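Local coordinates for protein paenibacillus xanthan lyase (Paenibacillus, PDB 6F2P) that cleaves the polysaccharide xanthan as a family 8 polysaccharide lyase, at residues 808-820 / 893-905. Sequence-based numbering, arbitrary orientation.
With CA (calcium ion), chain C.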
loop_
_atom_site.group_PDB
_atom_site.type_symbol
_atom_site.label_atom_id
_atom_site.label_comp_id
_atom_site.label_asym_id
_atom_site.label_seq_id
_atom_site.Cartn_x
_atom_site.Cartn_y
_atom_site.Cartn_z
ATOM N N GLU A 808 12.234 21.487 3.608
ATOM C CA GLU A 808 10.878 21.683 4.085
ATOM C C GLU A 808 10.571 20.641 5.159
ATOM O O GLU A 808 10.695 19.434 4.919
ATOM C CB GLU A 808 9.896 21.589 2.912
ATOM C CG GLU A 808 8.437 21.821 3.272
ATOM C CD GLU A 808 7.536 21.873 2.049
ATOM O OE1 GLU A 808 7.160 22.994 1.638
ATOM O OE2 GLU A 808 7.206 20.797 1.501
ATOM N N PHE A 809 10.198 21.112 6.346
ATOM C CA PHE A 809 9.937 20.226 7.474
ATOM C C PHE A 809 8.441 20.094 7.740
ATOM O O PHE A 809 7.650 20.930 7.309
ATOM C CB PHE A 809 10.604 20.755 8.741
ATOM C CG PHE A 809 12.077 20.995 8.613
ATOM C CD1 PHE A 809 12.983 19.984 8.903
ATOM C CD2 PHE A 809 12.561 22.244 8.245
ATOM C CE1 PHE A 809 14.352 20.202 8.804
ATOM C CE2 PHE A 809 13.924 22.476 8.156
ATOM C CZ PHE A 809 14.822 21.450 8.438
ATOM N N SER A 810 8.061 19.052 8.470
ATOM C CA SER A 810 6.685 18.924 8.919
ATOM C C SER A 810 6.622 19.002 10.437
ATOM O O SER A 810 7.233 18.199 11.138
ATOM C CB SER A 810 6.058 17.619 8.433
ATOM O OG SER A 810 4.700 17.554 8.831
ATOM N N LEU A 811 5.880 19.987 10.935
ATOM C CA LEU A 811 5.740 20.215 12.365
ATOM C C LEU A 811 4.297 19.976 12.784
ATOM O O LEU A 811 3.361 20.393 12.094
ATOM C CB LEU A 811 6.140 21.648 12.723
ATOM C CG LEU A 811 7.618 22.063 12.744
ATOM C CD1 LEU A 811 8.297 21.893 11.378
ATOM C CD2 LEU A 811 7.743 23.508 13.237
ATOM N N ASP A 812 4.117 19.301 13.913
ATOM C CA ASP A 812 2.786 19.100 14.466
ATOM C C ASP A 812 2.397 20.283 15.363
ATOM O O ASP A 812 2.870 20.394 16.495
ATOM C CB ASP A 812 2.735 17.794 15.260
ATOM C CG ASP A 812 1.323 17.407 15.659
ATOM O OD1 ASP A 812 0.388 18.208 15.416
ATOM O OD2 ASP A 812 1.149 16.303 16.224
ATOM N N VAL A 813 1.544 21.167 14.851
ATOM C CA VAL A 813 1.049 22.293 15.636
ATOM C C VAL A 813 -0.212 21.858 16.380
ATOM O O VAL A 813 -1.311 21.829 15.814
ATOM C CB VAL A 813 0.755 23.515 14.747
ATOM C CG1 VAL A 813 0.234 24.691 15.586
ATOM C CG2 VAL A 813 2.005 23.908 13.965
ATOM N N THR A 814 -0.041 21.527 17.657
ATOM C CA THR A 814 -1.064 20.822 18.426
ATOM C C THR A 814 -2.170 21.704 18.991
ATOM O O THR A 814 -3.177 21.195 19.482
ATOM C CB THR A 814 -0.427 20.059 19.590
ATOM O OG1 THR A 814 0.145 20.995 20.510
ATOM C CG2 THR A 814 0.663 19.121 19.072
ATOM N N GLN A 815 -1.975 23.019 18.938
ATOM C CA GLN A 815 -2.971 23.971 19.429
ATOM C C GLN A 815 -3.157 25.079 18.410
ATOM O O GLN A 815 -2.206 25.791 18.086
ATOM C CB GLN A 815 -2.545 24.584 20.771
ATOM C CG GLN A 815 -2.405 23.581 21.896
ATOM C CD GLN A 815 -3.721 22.898 22.217
ATOM O OE1 GLN A 815 -4.795 23.467 22.020
ATOM N NE2 GLN A 815 -3.643 21.673 22.719
ATOM N N PRO A 816 -4.385 25.237 17.903
ATOM C CA PRO A 816 -4.652 26.320 16.955
ATOM C C PRO A 816 -4.371 27.668 17.599
ATOM O O PRO A 816 -4.611 27.835 18.792
ATOM C CB PRO A 816 -6.151 26.172 16.668
ATOM C CG PRO A 816 -6.694 25.426 17.841
ATOM C CD PRO A 816 -5.605 24.501 18.273
ATOM N N GLY A 817 -3.854 28.608 16.817
ATOM C CA GLY A 817 -3.608 29.950 17.294
ATOM C C GLY A 817 -2.730 30.711 16.326
ATOM O O GLY A 817 -2.298 30.170 15.308
ATOM N N THR A 818 -2.472 31.978 16.636
ATOM C CA THR A 818 -1.508 32.760 15.882
ATOM C C THR A 818 -0.188 32.811 16.642
ATOM O O THR A 818 -0.104 33.379 17.726
ATOM C CB THR A 818 -2.016 34.183 15.633
ATOM O OG1 THR A 818 -3.163 34.133 14.778
ATOM C CG2 THR A 818 -0.936 35.033 14.980
ATOM N N TYR A 819 0.847 32.205 16.075
ATOM C CA TYR A 819 2.124 32.124 16.763
ATOM C C TYR A 819 3.218 32.901 16.043
ATOM O O TYR A 819 3.276 32.954 14.811
ATOM C CB TYR A 819 2.557 30.662 16.942
ATOM C CG TYR A 819 1.573 29.814 17.713
ATOM C CD1 TYR A 819 1.546 29.831 19.102
ATOM C CD2 TYR A 819 0.666 28.999 17.054
ATOM C CE1 TYR A 819 0.644 29.059 19.809
ATOM C CE2 TYR A 819 -0.241 28.223 17.753
ATOM C CZ TYR A 819 -0.248 28.255 19.126
ATOM O OH TYR A 819 -1.154 27.479 19.814
ATOM N N ASP A 820 4.081 33.516 16.838
ATOM C CA ASP A 820 5.293 34.128 16.333
ATOM C C ASP A 820 6.302 32.991 16.119
ATOM O O ASP A 820 6.573 32.211 17.035
ATOM C CB ASP A 820 5.795 35.139 17.366
ATOM C CG ASP A 820 6.786 36.118 16.795
ATOM O OD1 ASP A 820 6.829 36.269 15.555
ATOM O OD2 ASP A 820 7.518 36.742 17.593
ATOM N N LEU A 893 20.874 24.836 11.677
ATOM C CA LEU A 893 19.566 24.982 12.314
ATOM C C LEU A 893 19.442 24.138 13.588
ATOM O O LEU A 893 19.631 22.922 13.556
ATOM C CB LEU A 893 18.468 24.613 11.314
ATOM C CG LEU A 893 16.998 24.638 11.733
ATOM C CD1 LEU A 893 16.594 25.993 12.295
ATOM C CD2 LEU A 893 16.141 24.283 10.527
ATOM N N ASP A 894 19.121 24.778 14.708
ATOM C CA ASP A 894 18.999 24.053 15.971
ATOM C C ASP A 894 17.556 23.631 16.217
ATOM O O ASP A 894 17.285 22.452 16.440
ATOM C CB ASP A 894 19.536 24.883 17.149
ATOM C CG ASP A 894 19.596 24.088 18.462
ATOM O OD1 ASP A 894 19.315 22.866 18.442
ATOM O OD2 ASP A 894 19.937 24.679 19.514
ATOM N N ASN A 895 16.636 24.594 16.179
ATOM C CA ASN A 895 15.225 24.289 16.405
ATOM C C ASN A 895 14.264 25.383 15.947
ATOM O O ASN A 895 14.683 26.423 15.444
ATOM C CB ASN A 895 14.966 23.928 17.876
ATOM C CG ASN A 895 15.228 25.086 18.832
ATOM O OD1 ASN A 895 15.095 26.255 18.476
ATOM N ND2 ASN A 895 15.592 24.754 20.066
ATOM N N PHE A 896 12.973 25.119 16.115
ATOM C CA PHE A 896 11.942 26.132 15.968
ATOM C C PHE A 896 11.227 26.263 17.306
ATOM O O PHE A 896 11.171 25.310 18.085
ATOM C CB PHE A 896 10.915 25.732 14.908
ATOM C CG PHE A 896 11.437 25.749 13.497
ATOM C CD1 PHE A 896 11.620 26.947 12.829
ATOM C CD2 PHE A 896 11.709 24.563 12.830
ATOM C CE1 PHE A 896 12.086 26.970 11.533
ATOM C CE2 PHE A 896 12.174 24.577 11.523
ATOM C CZ PHE A 896 12.365 25.786 10.875
ATOM N N SER A 897 10.692 27.447 17.571
ATOM C CA SER A 897 9.768 27.643 18.672
ATOM C C SER A 897 8.569 28.395 18.128
ATOM O O SER A 897 8.723 29.272 17.289
ATOM C CB SER A 897 10.418 28.461 19.789
ATOM O OG SER A 897 11.455 27.739 20.423
ATOM N N LEU A 898 7.375 28.044 18.587
ATOM C CA LEU A 898 6.193 28.844 18.292
ATOM C C LEU A 898 5.750 29.508 19.584
ATOM O O LEU A 898 5.392 28.828 20.544
ATOM C CB LEU A 898 5.056 27.987 17.741
ATOM C CG LEU A 898 5.394 26.988 16.639
ATOM C CD1 LEU A 898 4.118 26.336 16.138
ATOM C CD2 LEU A 898 6.150 27.650 15.512
ATOM N N VAL A 899 5.790 30.834 19.599
ATOM C CA VAL A 899 5.465 31.620 20.780
ATOM C C VAL A 899 4.114 32.295 20.579
ATOM O O VAL A 899 3.817 32.755 19.482
ATOM C CB VAL A 899 6.525 32.707 20.999
ATOM C CG1 VAL A 899 6.253 33.472 22.284
ATOM C CG2 VAL A 899 7.913 32.083 21.012
ATOM N N SER A 900 3.294 32.352 21.626
ATOM C CA SER A 900 1.973 32.972 21.503
ATOM C C SER A 900 2.090 34.482 21.335
ATOM O O SER A 900 3.115 35.079 21.663
ATOM C CB SER A 900 1.081 32.629 22.696
ATOM O OG SER A 900 1.723 32.956 23.913
ATOM N N THR A 901 1.044 35.098 20.800
ATOM C CA THR A 901 1.056 36.534 20.563
ATOM C C THR A 901 -0.157 37.169 21.229
ATOM O O THR A 901 -1.037 36.461 21.720
ATOM C CB THR A 901 1.046 36.864 19.052
ATOM O OG1 THR A 901 -0.226 36.518 18.492
ATOM C CG2 THR A 901 2.149 36.097 18.314
ATOM N N GLY A 902 -0.199 38.498 21.242
ATOM C CA GLY A 902 -1.330 39.221 21.803
ATOM C C GLY A 902 -2.678 38.816 21.222
ATOM O O GLY A 902 -3.677 38.784 21.940
ATOM N N ILE A 903 -2.695 38.501 19.926
ATOM C CA ILE A 903 -3.907 38.080 19.221
ATOM C C ILE A 903 -4.663 36.995 20.000
ATOM O O ILE A 903 -5.896 37.010 20.072
ATOM C CB ILE A 903 -3.583 37.592 17.769
ATOM C CG1 ILE A 903 -3.181 38.763 16.864
ATOM C CG2 ILE A 903 -4.770 36.880 17.141
ATOM C CD1 ILE A 903 -1.724 39.183 16.968
ATOM N N ASP A 904 -3.914 36.080 20.614
ATOM C CA ASP A 904 -4.498 34.941 21.321
ATOM C C ASP A 904 -4.870 35.255 22.760
ATOM O O ASP A 904 -5.856 34.729 23.279
ATOM C CB ASP A 904 -3.522 33.758 21.344
ATOM C CG ASP A 904 -3.093 33.315 19.957
ATOM O OD1 ASP A 904 -3.968 33.206 19.065
ATOM O OD2 ASP A 904 -1.872 33.077 19.775
ATOM N N THR A 905 -4.071 36.099 23.407
ATOM C CA THR A 905 -4.133 36.232 24.864
ATOM C C THR A 905 -4.775 37.522 25.380
ATOM O O THR A 905 -5.447 37.503 26.404
ATOM C CB THR A 905 -2.745 36.021 25.522
ATOM O OG1 THR A 905 -1.752 36.782 24.823
ATOM C CG2 THR A 905 -2.357 34.554 25.482
HETATM CA CA CA C . 18.554 20.740 18.288
#
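Val899 O takes the backbone N of Asp820 at 2.8 Å and also the CA-H of Tyr819. Val899 N answers to Asp820 O at 3.0 Å, which completes an antiparallel hydrogen-bonded pair between the strands. Beyond it the chain of 893-905 turns into the short helix 902-905, whose side chains carry on the contact. Asp904 OD1 receives Thr818 N at 3.1 Å on its syn lone pair, the N-H pointing almost straight at it (177°), while OD2 adds a weak second acceptor. Thr901, at the N-cap position, donates OG1 to Thr818 O from above the carbonyl plane, and its CG2 leans on Asp820 CB. With Asp904 replaced by an alanine, Thr818 N is likely to lose its acceptor here and the helix its grip on the start of strand 817-826. On the inner side, Leu898 CB lies 3.7 Å from Tyr819 CB. With CG anti to the carbonyl carbon (chi1 -58°), the Tyr819 ring reaches back to Gln815, where Tyr819 OH donates to the backbone O of Gln815 at 2.6 Å and ties down the turn 814-816. Leu898 CD1 also meets Val813 CG2 at 3.9 Å. Farther along, the edge of the Phe896 ring, at CE2, meets Phe809 CD2 at 4.0 Å, and Leu893 CD2 packs obliquely on the Phe809 ring. These apolar pairs fill the space between the sheets holding 806-813 and 891-900. Asp894, in a classic beta bulge with Asn895 opposite Arg824, binds calcium through O and OD1 beside Glu769 and Glu771, consistent with the calcium-bearing beta-sandwich of a carbohydrate-binding module.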